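Long-range contacts in putative ABC transporter subunit, substrate-binding component (Rhodopseudomonas palustris, PDB 4EVS), which binds 4-hydroxybenzoate and, as a solute-binding component, probably passes such benzoate derivatives to the membrane subunits of an ABC transporter: residues 235-240 with 280-285; 9-14 with 77-82; 147-152 with 176-181; 292-297 with 318-323. All coordinates share one frame; numbering follows the deposited sequence.

Contact 1 of 4, residues 235-240 with 280-285; sequences TEPDLP and DVTMTS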
loop_
_atom_site.group_PDB
_atom_site.type_symbol
_atom_site.label_atom_id
_atom_site.label_comp_id
_atom_site.label_asym_id
_atom_site.label_seq_id
_atom_site.Cartn_x
_atom_site.Cartn_y
_atom_site.Cartn_z
ATOM N N THR A 235 -4.307 -4.027 -8.819
ATOM C CA THR A 235 -2.916 -4.457 -8.732
ATOM C C THR A 235 -2.541 -5.316 -9.963
ATOM O O THR A 235 -3.361 -6.078 -10.513
ATOM C CB THR A 235 -2.587 -5.168 -7.429
ATOM O OG1 THR A 235 -3.359 -6.362 -7.306
ATOM C CG2 THR A 235 -2.722 -4.258 -6.217
ATOM N N GLU A 236 -1.284 -5.168 -10.398
ATOM C CA GLU A 236 -0.873 -5.723 -11.701
ATOM C C GLU A 236 -1.149 -7.215 -11.886
ATOM O O GLU A 236 -1.606 -7.620 -12.946
ATOM C CB GLU A 236 0.600 -5.401 -11.975
ATOM C CG GLU A 236 0.852 -3.935 -12.368
ATOM C CD GLU A 236 0.893 -2.895 -11.249
ATOM O OE1 GLU A 236 0.747 -3.263 -10.039
ATOM O OE2 GLU A 236 1.110 -1.695 -11.622
ATOM N N PRO A 237 -0.872 -8.019 -10.873
ATOM C CA PRO A 237 -1.043 -9.447 -11.141
ATOM C C PRO A 237 -2.508 -9.871 -11.328
ATOM O O PRO A 237 -2.748 -10.969 -11.813
ATOM C CB PRO A 237 -0.422 -10.107 -9.930
ATOM C CG PRO A 237 0.655 -9.096 -9.508
ATOM C CD PRO A 237 -0.081 -7.795 -9.653
ATOM N N ASP A 238 -3.451 -9.019 -10.927
ATOM C CA ASP A 238 -4.830 -9.330 -11.172
ATOM C C ASP A 238 -5.311 -8.729 -12.459
ATOM O O ASP A 238 -6.428 -9.008 -12.885
ATOM C CB ASP A 238 -5.696 -8.930 -10.005
ATOM C CG ASP A 238 -6.023 -10.089 -9.060
ATOM O OD1 ASP A 238 -5.837 -11.302 -9.426
ATOM O OD2 ASP A 238 -6.473 -9.769 -7.923
ATOM N N LEU A 239 -4.517 -7.908 -13.127
ATOM C CA LEU A 239 -5.046 -7.304 -14.391
ATOM C C LEU A 239 -5.429 -8.404 -15.414
ATOM O O LEU A 239 -6.444 -8.280 -16.059
ATOM C CB LEU A 239 -4.063 -6.296 -14.998
ATOM C CG LEU A 239 -3.886 -4.987 -14.249
ATOM C CD1 LEU A 239 -2.765 -4.108 -14.858
ATOM C CD2 LEU A 239 -5.088 -4.160 -14.076
ATOM N N PRO A 240 -4.651 -9.500 -15.553
ATOM C CA PRO A 240 -5.101 -10.548 -16.498
ATOM C C PRO A 240 -6.404 -11.269 -16.088
ATOM O O PRO A 240 -7.156 -11.805 -16.933
ATOM C CB PRO A 240 -3.927 -11.550 -16.497
ATOM C CG PRO A 240 -2.776 -10.805 -16.037
ATOM C CD PRO A 240 -3.315 -9.768 -15.048
ATOM N N ASP A 280 4.268 -11.218 -11.255
ATOM C CA ASP A 280 3.775 -11.360 -9.900
ATOM C C ASP A 280 4.082 -10.120 -9.062
ATOM O O ASP A 280 3.724 -10.073 -7.890
ATOM C CB ASP A 280 4.444 -12.532 -9.216
ATOM C CG ASP A 280 4.001 -13.878 -9.749
ATOM O OD1 ASP A 280 2.913 -14.009 -10.348
ATOM O OD2 ASP A 280 4.769 -14.843 -9.542
ATOM N N VAL A 281 4.771 -9.142 -9.637
ATOM C CA VAL A 281 5.204 -7.935 -8.889
ATOM C C VAL A 281 4.074 -6.970 -8.634
ATOM O O VAL A 281 3.258 -6.647 -9.549
ATOM C CB VAL A 281 6.360 -7.220 -9.617
ATOM C CG1 VAL A 281 6.723 -5.892 -8.913
ATOM C CG2 VAL A 281 7.573 -8.170 -9.746
ATOM N N THR A 282 4.045 -6.412 -7.443
ATOM C CA THR A 282 3.171 -5.266 -7.248
ATOM C C THR A 282 3.637 -4.410 -6.064
ATOM O O THR A 282 4.786 -4.492 -5.607
ATOM C CB THR A 282 1.706 -5.740 -7.144
ATOM O OG1 THR A 282 0.806 -4.619 -7.228
ATOM C CG2 THR A 282 1.481 -6.550 -5.865
HETATM N N MSE A 283 2.761 -3.537 -5.598
HETATM C CA MSE A 283 3.201 -2.401 -4.786
HETATM C C MSE A 283 3.925 -2.754 -3.505
HETATM O O MSE A 283 4.809 -2.011 -3.062
HETATM C CB MSE A 283 2.042 -1.452 -4.492
HETATM C CG MSE A 283 1.119 -1.875 -3.370
HETATM SE SE MSE A 283 0.141 -3.578 -3.682
HETATM C CE MSE A 283 -1.088 -3.432 -2.162
ATOM N N THR A 284 3.605 -3.909 -2.906
ATOM C CA THR A 284 4.246 -4.213 -1.619
ATOM C C THR A 284 5.736 -4.515 -1.794
ATOM O O THR A 284 6.519 -4.385 -0.835
ATOM C CB THR A 284 3.526 -5.331 -0.860
ATOM O OG1 THR A 284 3.427 -6.467 -1.704
ATOM C CG2 THR A 284 2.136 -4.938 -0.403
ATOM N N SER A 285 6.166 -4.911 -3.001
ATOM C CA SER A 285 7.564 -5.140 -3.235
ATOM C C SER A 285 8.381 -3.850 -3.186
ATOM O O SER A 285 9.489 -3.842 -2.616
ATOM C CB SER A 285 7.799 -5.841 -4.566
ATOM O OG SER A 285 7.555 -5.049 -5.688
#
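Thr235 meets Thr282 and Met283 with its carbon side. Its CB lies 3.4 Å from Thr282 OG1, and CG2, anti to the carbonyl carbon, comes to 3.9 Å from SE of Met283, a selenomethionine that lines the 4-hydroxybenzoate pocket. A small branched residue suits this buried place, its CG2 packing against the selenium. The backbone then enters a 3-10 turn, in which Asp238 N bonds to Thr235 O.

Glu236 follows and supplies the one hydrogen bond between the segments. Its chain bends at chi2 (79°), and OE1 accepts from Thr282 OG1 at 3.1 Å, the donor standing nearly in line with the carboxylate C-O bond. Thr282 is modelled in two conformers, and the bond belongs to the one described here, so it may not be made all the time. The other oxygen, OE2, is held by Val257 N.

Pro237 packs its ring against backbone: CD is 3.5 Å from Val281 O and 3.7 Å from Thr282 CB, while CG lies 3.6 Å from Asp280 C. Having no N-H to satisfy, a proline fits the first turn well. Across from it, the loop 280-282 is pinned to helix 19-36 by Asn24, which bonds both Asp280 O and Thr282 N. At the start of helix 283-302, Thr282 O accepts from Ser285 OG at 2.8 Å as well as from Ser285 N.

The donors, Val257 N and, in this conformer, Thr282 OG1, would be expected to suit a charged carboxylate, which links the 3-10 turn to the helix start carrying Met283.

Contact 2 of 4, residues 9-14 with 77-82; sequences GVIGTM and AGLYFT. With PHB (p-hydroxybenzoic acid), chain I.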
loop_
_atom_site.group_PDB
_atom_site.type_symbol
_atom_site.label_atom_id
_atom_site.label_comp_id
_atom_site.label_asym_id
_atom_site.label_seq_id
_atom_site.Cartn_x
_atom_site.Cartn_y
_atom_site.Cartn_z
ATOM N N GLY A 9 12.351 -9.061 11.790
ATOM C CA GLY A 9 11.151 -9.891 11.702
ATOM C C GLY A 9 10.142 -9.300 10.768
ATOM O O GLY A 9 9.632 -8.195 11.035
ATOM N N VAL A 10 9.842 -10.011 9.698
ATOM C CA VAL A 10 8.916 -9.522 8.696
ATOM C C VAL A 10 7.577 -10.261 8.878
ATOM O O VAL A 10 7.533 -11.493 8.824
ATOM C CB VAL A 10 9.434 -9.739 7.257
ATOM C CG1 VAL A 10 8.375 -9.188 6.220
ATOM C CG2 VAL A 10 10.830 -9.094 7.103
ATOM N N ILE A 11 6.523 -9.517 9.136
ATOM C CA ILE A 11 5.165 -10.079 9.241
ATOM C C ILE A 11 4.431 -9.701 7.983
ATOM O O ILE A 11 4.265 -8.480 7.666
ATOM C CB ILE A 11 4.392 -9.553 10.510
ATOM C CG1 ILE A 11 5.115 -10.007 11.788
ATOM C CG2 ILE A 11 2.933 -10.038 10.510
ATOM C CD1 ILE A 11 4.694 -9.235 13.060
ATOM N N GLY A 12 3.944 -10.690 7.256
ATOM C CA GLY A 12 3.143 -10.391 6.085
ATOM C C GLY A 12 2.299 -11.581 5.677
ATOM O O GLY A 12 2.442 -12.674 6.247
ATOM N N THR A 13 1.437 -11.390 4.688
ATOM C CA THR A 13 0.555 -12.444 4.255
ATOM C C THR A 13 1.283 -13.359 3.299
ATOM O O THR A 13 1.287 -13.156 2.075
ATOM C CB THR A 13 -0.706 -11.820 3.645
ATOM O OG1 THR A 13 -0.350 -10.864 2.615
ATOM C CG2 THR A 13 -1.574 -11.110 4.717
HETATM N N MSE A 14 1.912 -14.405 3.874
HETATM C CA MSE A 14 2.838 -15.269 3.111
HETATM C C MSE A 14 2.146 -16.439 2.394
HETATM O O MSE A 14 2.679 -16.948 1.387
HETATM C CB MSE A 14 3.986 -15.787 4.009
HETATM C CG MSE A 14 4.646 -14.771 4.924
HETATM SE SE MSE A 14 5.376 -13.253 3.950
HETATM C CE MSE A 14 6.662 -14.194 2.885
ATOM N N ALA A 77 9.155 -5.466 10.427
ATOM C CA ALA A 77 8.706 -4.826 9.197
ATOM C C ALA A 77 7.529 -5.586 8.640
ATOM O O ALA A 77 7.320 -6.759 8.920
ATOM C CB ALA A 77 9.837 -4.772 8.165
ATOM N N GLY A 78 6.740 -4.901 7.839
ATOM C CA GLY A 78 5.671 -5.543 7.110
ATOM C C GLY A 78 4.336 -4.942 7.440
ATOM O O GLY A 78 4.144 -3.708 7.406
ATOM N N LEU A 79 3.418 -5.847 7.771
ATOM C CA LEU A 79 2.034 -5.576 8.172
ATOM C C LEU A 79 1.173 -5.128 7.008
ATOM O O LEU A 79 1.086 -3.933 6.664
ATOM C CB LEU A 79 1.977 -4.584 9.334
ATOM C CG LEU A 79 2.558 -5.059 10.667
ATOM C CD1 LEU A 79 1.807 -6.331 11.211
ATOM C CD2 LEU A 79 4.096 -5.295 10.723
ATOM N N TYR A 80 0.506 -6.106 6.410
ATOM C CA TYR A 80 -0.348 -5.867 5.271
ATOM C C TYR A 80 -1.594 -5.099 5.723
ATOM O O TYR A 80 -1.961 -4.117 5.108
ATOM C CB TYR A 80 -0.725 -7.168 4.592
ATOM C CG TYR A 80 -1.460 -6.961 3.268
ATOM C CD1 TYR A 80 -0.840 -6.285 2.225
ATOM C CD2 TYR A 80 -2.743 -7.419 3.073
ATOM C CE1 TYR A 80 -1.450 -6.119 1.023
ATOM C CE2 TYR A 80 -3.385 -7.214 1.865
ATOM C CZ TYR A 80 -2.741 -6.548 0.838
ATOM O OH TYR A 80 -3.365 -6.305 -0.392
ATOM N N PHE A 81 -2.213 -5.536 6.816
ATOM C CA PHE A 81 -3.512 -5.005 7.253
ATOM C C PHE A 81 -3.419 -4.004 8.403
ATOM O O PHE A 81 -2.695 -4.241 9.408
ATOM C CB PHE A 81 -4.412 -6.155 7.694
ATOM C CG PHE A 81 -4.887 -7.034 6.547
ATOM C CD1 PHE A 81 -5.815 -6.549 5.626
ATOM C CD2 PHE A 81 -4.433 -8.359 6.402
ATOM C CE1 PHE A 81 -6.242 -7.359 4.562
ATOM C CE2 PHE A 81 -4.855 -9.126 5.356
ATOM C CZ PHE A 81 -5.803 -8.639 4.477
ATOM N N THR A 82 -4.187 -2.928 8.295
ATOM C CA THR A 82 -4.245 -1.907 9.324
ATOM C C THR A 82 -4.453 -2.448 10.750
ATOM O O THR A 82 -3.696 -2.093 11.640
ATOM C CB THR A 82 -5.286 -0.850 8.987
ATOM O OG1 THR A 82 -4.757 0.014 7.988
ATOM C CG2 THR A 82 -5.640 -0.030 10.212
HETATM C "C1'" PHB I . -4.822 -1.911 5.082
HETATM O "O1'" PHB I . -5.437 -2.769 5.777
HETATM O "O2'" PHB I . -4.363 -0.827 5.565
HETATM C C1 PHB I . -4.718 -2.157 3.613
HETATM C C2 PHB I . -4.741 -3.431 3.107
HETATM C C3 PHB I . -4.684 -3.632 1.739
HETATM C C4 PHB I . -4.518 -2.565 0.855
HETATM C C5 PHB I . -4.429 -1.276 1.376
HETATM C C6 PHB I . -4.542 -1.091 2.746
HETATM O O4 PHB I . -4.450 -2.805 -0.484
#
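Ile11 O is gripped twice from across the contact: Leu79 N donates to it at 2.8 Å in an almost straight bond (178°). Gly78 CA approaches Ile11 O to 3.3 Å in a CA-H...O contact. Gly78 has to be glycine, because a CB there would strike Ile11 O and its backbone angles would jam one against the preceding carbonyl. One step back, Ala77 O takes Ile11 N at 2.9 Å, and Ala77 N returns a bond to Gly9 O, the regular ladder of parallel strands.

Beyond the ladder the chains part, and 80-82 runs on to the ligand. Thr13 CG2 fills the corner between Tyr80 CB and Phe81 CE2, 3.9 Å from the latter, while its OG1 bonds to Tyr18 O. Tyr80, with CG anti to the backbone N (chi1 -172°), turns one ring face to 4-hydroxybenzoate, CZ lying 3.6 Å from ligand C3; its OH is tied to Ala204 O. Phe81 is the N-cap residue, and in the helix it precedes Thr82 holds the carboxylate by N to O1' (2.8 Å) and by OG1 to O2' (2.6 Å).

Strand 5-12 thus runs between strands 43-51 and 75-78, with Val10 turned to Ile29 of helix 19-36 and Ile11 to Ala64 and Leu67 of helix 57-69.

Contact 3 of 4, residues 147-152 with 176-181; sequences SDYGPG and MPLATT. With PHB (p-hydroxybenzoic acid), chain I; SO4 (sulfate ion), chain E.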
loop_
_atom_site.group_PDB
_atom_site.type_symbol
_atom_site.label_atom_id
_atom_site.label_comp_id
_atom_site.label_asym_id
_atom_site.label_seq_id
_atom_site.Cartn_x
_atom_site.Cartn_y
_atom_site.Cartn_z
ATOM N N SER A 147 -14.551 -0.902 1.947
ATOM C CA SER A 147 -14.536 -1.899 3.004
ATOM C C SER A 147 -14.673 -1.241 4.371
ATOM O O SER A 147 -14.088 -0.179 4.627
ATOM C CB SER A 147 -13.282 -2.754 2.931
ATOM O OG SER A 147 -13.241 -3.510 1.724
ATOM N N ASP A 148 -15.431 -1.885 5.247
ATOM C CA ASP A 148 -15.794 -1.291 6.557
ATOM C C ASP A 148 -14.729 -1.530 7.642
ATOM O O ASP A 148 -14.953 -2.279 8.610
ATOM C CB ASP A 148 -17.131 -1.838 7.010
ATOM C CG ASP A 148 -17.669 -1.168 8.263
ATOM O OD1 ASP A 148 -17.275 -0.013 8.566
ATOM O OD2 ASP A 148 -18.531 -1.819 8.921
ATOM N N TYR A 149 -13.574 -0.906 7.452
ATOM C CA TYR A 149 -12.525 -0.884 8.463
ATOM C C TYR A 149 -11.596 0.319 8.184
ATOM O O TYR A 149 -11.846 1.095 7.260
ATOM C CB TYR A 149 -11.790 -2.228 8.568
ATOM C CG TYR A 149 -10.732 -2.547 7.538
ATOM C CD1 TYR A 149 -11.013 -2.534 6.194
ATOM C CD2 TYR A 149 -9.454 -2.947 7.929
ATOM C CE1 TYR A 149 -10.055 -2.813 5.234
ATOM C CE2 TYR A 149 -8.460 -3.266 6.966
ATOM C CZ TYR A 149 -8.780 -3.188 5.630
ATOM O OH TYR A 149 -7.832 -3.436 4.691
ATOM N N GLY A 150 -10.575 0.489 9.017
ATOM C CA GLY A 150 -9.775 1.670 9.027
ATOM C C GLY A 150 -9.490 2.357 7.708
ATOM O O GLY A 150 -9.815 3.537 7.546
ATOM N N PRO A 151 -8.879 1.633 6.756
ATOM C CA PRO A 151 -8.435 2.336 5.547
ATOM C C PRO A 151 -9.622 2.700 4.630
ATOM O O PRO A 151 -9.562 3.689 3.901
ATOM C CB PRO A 151 -7.442 1.357 4.909
ATOM C CG PRO A 151 -7.865 -0.007 5.453
ATOM C CD PRO A 151 -8.315 0.272 6.846
ATOM N N GLY A 152 -10.666 1.885 4.648
ATOM C CA GLY A 152 -11.876 2.157 3.915
ATOM C C GLY A 152 -12.550 3.416 4.433
ATOM O O GLY A 152 -12.978 4.308 3.658
HETATM N N MSE A 176 -18.889 -1.741 3.311
HETATM C CA MSE A 176 -19.091 -3.173 3.099
HETATM C C MSE A 176 -18.285 -3.936 4.103
HETATM O O MSE A 176 -17.062 -3.798 4.112
HETATM C CB MSE A 176 -18.606 -3.561 1.706
HETATM C CG MSE A 176 -19.365 -2.845 0.607
HETATM SE SE MSE A 176 -18.609 -3.163 -1.187
HETATM C CE MSE A 176 -16.853 -2.342 -0.862
ATOM N N PRO A 177 -18.927 -4.791 4.909
ATOM C CA PRO A 177 -18.101 -5.604 5.805
ATOM C C PRO A 177 -17.017 -6.360 5.023
ATOM O O PRO A 177 -17.229 -6.774 3.877
ATOM C CB PRO A 177 -19.102 -6.573 6.426
ATOM C CG PRO A 177 -20.421 -5.806 6.355
ATOM C CD PRO A 177 -20.371 -5.021 5.082
ATOM N N LEU A 178 -15.859 -6.524 5.624
ATOM C CA LEU A 178 -14.813 -7.306 4.971
ATOM C C LEU A 178 -15.206 -8.734 4.619
ATOM O O LEU A 178 -14.631 -9.337 3.696
ATOM C CB LEU A 178 -13.555 -7.351 5.833
ATOM C CG LEU A 178 -12.578 -6.225 5.732
ATOM C CD1 LEU A 178 -11.380 -6.496 6.685
ATOM C CD2 LEU A 178 -12.071 -6.049 4.297
ATOM N N ALA A 179 -16.164 -9.286 5.352
ATOM C CA ALA A 179 -16.717 -10.607 5.040
ATOM C C ALA A 179 -17.522 -10.665 3.745
ATOM O O ALA A 179 -17.960 -11.747 3.342
ATOM C CB ALA A 179 -17.616 -11.069 6.203
ATOM N N THR A 180 -17.769 -9.515 3.120
ATOM C CA THR A 180 -18.560 -9.477 1.874
ATOM C C THR A 180 -17.860 -10.215 0.718
ATOM O O THR A 180 -16.735 -9.882 0.339
ATOM C CB THR A 180 -18.834 -8.031 1.414
ATOM O OG1 THR A 180 -19.477 -7.300 2.462
ATOM C CG2 THR A 180 -19.721 -7.999 0.164
ATOM N N THR A 181 -18.548 -11.196 0.153
ATOM C CA THR A 181 -18.087 -11.926 -1.018
ATOM C C THR A 181 -19.081 -11.797 -2.178
ATOM O O THR A 181 -18.684 -11.934 -3.346
ATOM C CB THR A 181 -17.882 -13.417 -0.691
ATOM O OG1 THR A 181 -19.144 -13.988 -0.383
ATOM C CG2 THR A 181 -16.901 -13.593 0.465
HETATM C "C1'" PHB I . -4.822 -1.911 5.082
HETATM O "O1'" PHB I . -5.437 -2.769 5.777
HETATM O "O2'" PHB I . -4.363 -0.827 5.565
HETATM C C1 PHB I . -4.718 -2.157 3.613
HETATM C C2 PHB I . -4.741 -3.431 3.107
HETATM C C3 PHB I . -4.684 -3.632 1.739
HETATM C C4 PHB I . -4.518 -2.565 0.855
HETATM C C5 PHB I . -4.429 -1.276 1.376
HETATM C C6 PHB I . -4.542 -1.091 2.746
HETATM O O4 PHB I . -4.450 -2.805 -0.484
HETATM S S SO4 E . -9.330 -1.259 11.982
HETATM O O1 SO4 E . -10.149 -2.426 12.438
HETATM O O2 SO4 E . -10.136 -0.089 12.202
HETATM O O3 SO4 E . -9.067 -1.339 10.608
HETATM O O4 SO4 E . -8.045 -1.212 12.746
HETATM O O HOH W 1 -15.363 -5.241 1.898
HETATM O O HOH W 2 -15.677 -5.460 8.336
#
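The Tyr149 ring is sandwiched between aliphatic groups: Leu178 CD1 stands over the centre of one face, 4.0 Å from the centroid and 8° off the normal, a CH-pi contact, and Pro151 CD covers the centre of the opposite face at 3.4 Å above the plane. At the edge, near the ring plane, lies O1' of 4-hydroxybenzoate, to which Tyr149 OH donates at 2.7 Å. An alanine here would probably leave ligand O1' without this donor and open a gap between Leu178 and Pro151.

Strand 141-147, helix 150-165 and strand 169-176 form a beta-alpha-beta crossover of the periplasmic binding protein fold, and the contact lies where both parallel strands end. Asp148 N bonds to Met176 O at 2.8 Å from well above the carbonyl plane, 48° out of it, and the CA-H of Ser147 touches the same oxygen. Asp148 then centres an inverse gamma turn that brings Tyr149 to the N-cap of the helix. Gly152, in its first turn, lacks a CB that would clash with Ser147 O. At the helix start a sulfate ion, probably from the crystallisation liquor, accepts from Gly150 N through O3 at 2.9 Å.

Leu178 CD2 also packs 3.8 Å from Ser147 CB. Water joins the loops, accepting from Leu178 N and donating to Asp148 O. In the type I turn 177-180, Thr180 OG1 donates to a lone pair of Pro177 O, 2.7 Å away.

Contact 4 of 4, residues 292-297 with 318-323; sequences ARLIYK and MKWTSP. With SO4 (sulfate ion), chain D.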
loop_
_atom_site.group_PDB
_atom_site.type_symbol
_atom_site.label_atom_id
_atom_site.label_comp_id
_atom_site.label_asym_id
_atom_site.label_seq_id
_atom_site.Cartn_x
_atom_site.Cartn_y
_atom_site.Cartn_z
ATOM N N ALA A 292 13.783 -1.875 3.381
ATOM C CA ALA A 292 15.100 -2.434 3.625
ATOM C C ALA A 292 16.163 -1.321 3.597
ATOM O O ALA A 292 17.110 -1.321 4.405
ATOM C CB ALA A 292 15.412 -3.530 2.578
ATOM N N ARG A 293 16.030 -0.377 2.672
ATOM C CA ARG A 293 16.950 0.757 2.645
ATOM C C ARG A 293 16.964 1.478 3.995
ATOM O O ARG A 293 18.013 1.814 4.529
ATOM C CB ARG A 293 16.538 1.769 1.562
ATOM C CG ARG A 293 17.441 2.961 1.454
ATOM C CD ARG A 293 16.964 4.035 0.471
ATOM N NE ARG A 293 17.102 3.586 -0.930
ATOM C CZ ARG A 293 18.220 3.662 -1.647
ATOM N NH1 ARG A 293 19.379 4.172 -1.150
ATOM N NH2 ARG A 293 18.195 3.196 -2.876
ATOM N N LEU A 294 15.787 1.731 4.556
ATOM C CA LEU A 294 15.712 2.450 5.821
ATOM C C LEU A 294 16.252 1.604 6.981
ATOM O O LEU A 294 16.953 2.127 7.856
ATOM C CB LEU A 294 14.324 2.917 6.152
ATOM C CG LEU A 294 13.708 3.990 5.249
ATOM C CD1 LEU A 294 12.421 4.590 5.820
ATOM C CD2 LEU A 294 14.652 5.026 4.841
ATOM N N ILE A 295 16.001 0.289 6.969
ATOM C CA ILE A 295 16.551 -0.585 8.005
ATOM C C ILE A 295 18.070 -0.587 7.918
ATOM O O ILE A 295 18.739 -0.490 8.935
ATOM C CB ILE A 295 15.995 -2.017 7.873
ATOM C CG1 ILE A 295 14.509 -1.988 8.233
ATOM C CG2 ILE A 295 16.763 -3.016 8.808
ATOM C CD1 ILE A 295 13.719 -3.237 7.873
ATOM N N TYR A 296 18.616 -0.672 6.701
ATOM C CA TYR A 296 20.073 -0.601 6.581
ATOM C C TYR A 296 20.627 0.723 7.145
ATOM O O TYR A 296 21.676 0.726 7.815
ATOM C CB TYR A 296 20.553 -0.868 5.168
ATOM C CG TYR A 296 20.637 -2.343 4.797
ATOM C CD1 TYR A 296 19.650 -3.258 5.180
ATOM C CD2 TYR A 296 21.688 -2.825 4.020
ATOM C CE1 TYR A 296 19.742 -4.591 4.818
ATOM C CE2 TYR A 296 21.781 -4.149 3.652
ATOM C CZ TYR A 296 20.819 -5.034 4.049
ATOM O OH TYR A 296 20.878 -6.340 3.653
ATOM N N LYS A 297 19.959 1.831 6.834
ATOM C CA LYS A 297 20.363 3.137 7.335
ATOM C C LYS A 297 20.302 3.212 8.872
ATOM O O LYS A 297 21.190 3.772 9.520
ATOM C CB LYS A 297 19.494 4.209 6.711
ATOM C CG LYS A 297 19.771 5.617 7.193
ATOM C CD LYS A 297 21.126 6.120 6.775
ATOM C CE LYS A 297 21.279 7.640 7.056
ATOM N NZ LYS A 297 22.218 8.238 6.076
HETATM N N MSE A 318 14.786 11.717 5.867
HETATM C CA MSE A 318 15.601 11.316 4.715
HETATM C C MSE A 318 14.861 11.520 3.380
HETATM O O MSE A 318 13.637 11.397 3.289
HETATM C CB MSE A 318 16.006 9.863 4.848
HETATM C CG MSE A 318 17.085 9.396 3.920
HETATM SE SE MSE A 318 17.631 7.602 4.499
HETATM C CE MSE A 318 15.991 7.093 5.345
ATOM N N LYS A 319 15.632 11.867 2.364
ATOM C CA LYS A 319 15.178 12.019 0.992
ATOM C C LYS A 319 16.012 11.101 0.103
ATOM O O LYS A 319 17.245 10.997 0.274
ATOM C CB LYS A 319 15.357 13.455 0.502
ATOM C CG LYS A 319 14.660 14.490 1.336
ATOM C CD LYS A 319 14.648 15.908 0.727
ATOM C CE LYS A 319 13.602 16.783 1.485
ATOM N NZ LYS A 319 13.039 17.975 0.733
ATOM N N TRP A 320 15.370 10.470 -0.873
ATOM C CA TRP A 320 16.052 9.584 -1.803
ATOM C C TRP A 320 15.189 9.366 -3.052
ATOM O O TRP A 320 14.057 9.872 -3.157
ATOM C CB TRP A 320 16.459 8.248 -1.095
ATOM C CG TRP A 320 15.315 7.288 -0.826
ATOM C CD1 TRP A 320 15.012 6.164 -1.529
ATOM C CD2 TRP A 320 14.383 7.334 0.269
ATOM N NE1 TRP A 320 13.937 5.510 -0.964
ATOM C CE2 TRP A 320 13.507 6.236 0.121
ATOM C CE3 TRP A 320 14.164 8.238 1.318
ATOM C CZ2 TRP A 320 12.477 5.981 1.013
ATOM C CZ3 TRP A 320 13.090 8.006 2.197
ATOM C CH2 TRP A 320 12.272 6.865 2.038
ATOM N N THR A 321 15.699 8.615 -4.011
ATOM C CA THR A 321 14.941 8.259 -5.187
ATOM C C THR A 321 14.587 6.784 -5.099
ATOM O O THR A 321 15.445 5.918 -5.078
ATOM C CB THR A 321 15.726 8.559 -6.472
ATOM O OG1 THR A 321 16.070 9.960 -6.478
ATOM C CG2 THR A 321 14.842 8.235 -7.706
ATOM N N SER A 322 13.295 6.508 -5.038
ATOM C CA SER A 322 12.740 5.164 -5.022
ATOM C C SER A 322 12.461 4.698 -6.438
ATOM O O SER A 322 12.310 5.510 -7.337
ATOM C CB SER A 322 11.428 5.221 -4.242
ATOM O OG SER A 322 10.632 4.048 -4.359
ATOM N N PRO A 323 12.383 3.376 -6.652
ATOM C CA PRO A 323 11.835 2.902 -7.953
ATOM C C PRO A 323 10.525 3.606 -8.337
ATOM O O PRO A 323 10.186 3.716 -9.520
ATOM C CB PRO A 323 11.675 1.372 -7.748
ATOM C CG PRO A 323 12.783 1.065 -6.728
ATOM C CD PRO A 323 12.739 2.241 -5.766
HETATM S S SO4 D . 19.612 1.916 -5.516
HETATM O O1 SO4 D . 18.968 0.872 -4.688
HETATM O O2 SO4 D . 19.636 3.200 -4.832
HETATM O O3 SO4 D . 21.001 1.499 -5.695
HETATM O O4 SO4 D . 18.987 2.171 -6.815
HETATM O O HOH W 3 16.006 3.096 -5.481
#
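Arg293 lays its aliphatic chain over the indole of Trp320, joining helix 283-302 to the first strand of the beta hairpin 319-322/325-330. CD sits above the five-membered ring, 3.7 Å from its centroid and 19° off the normal, a CH-pi contact. A bend at chi3 brings Arg293 NE beyond the ring, 3.4 Å from Trp320 CD1. The guanidinium plane remains tilted 33° from the indole.

Leu294 CD2 touches the six-membered part of the ring, 4.1 Å from Trp320 CH2. Its modelled approach to CE of Met318, a selenomethionine with two conformers, is too short to be real, which makes the placing of CD2 less certain and the packing of Met318 doubtful.

An alanine in place of Arg293 would probably leave the five-membered ring of Trp320 without its aliphatic cover on this side.

Further out, Asp290, one turn earlier on the helix, fixes the strand: OD1 holds Trp320 NE1 and OD2 holds Ser322 OG, so the indole is kept from turning. The segments run at 144° to each other with axes 11.8 Å apart, a distance bridged by long side chains. A sulfate, probably from the crystallisation liquor and also bound by Tyr289 and His36, approaches Arg293 NH2, though the modelled separation is doubtfully short. Nearby, a water donates to Thr321 O at 2.9 Å.

Followed from the N terminus, the four contacts come in series, and none nests in or crosses another. Contact 2 closes the first loop, pairing two strands of the N-terminal sheet; contact 3 closes the next by joining strand ends of the second sheet. Contact 1 then ties the chain following strand 226-230 to the start of helix 283-302, and contact 4 ties the same helix to the hairpin beyond it. Contact 2 is the hub: Tyr80 meets Thr284 of contact 1, Phe81 meets Tyr149 of contact 3, and Ala77 meets Ile295 of contact 4. Contacts 1, 2 and 3 supply pocket residues; contact 4 contributes none, and its centre is about 32 Å from that of contact 3.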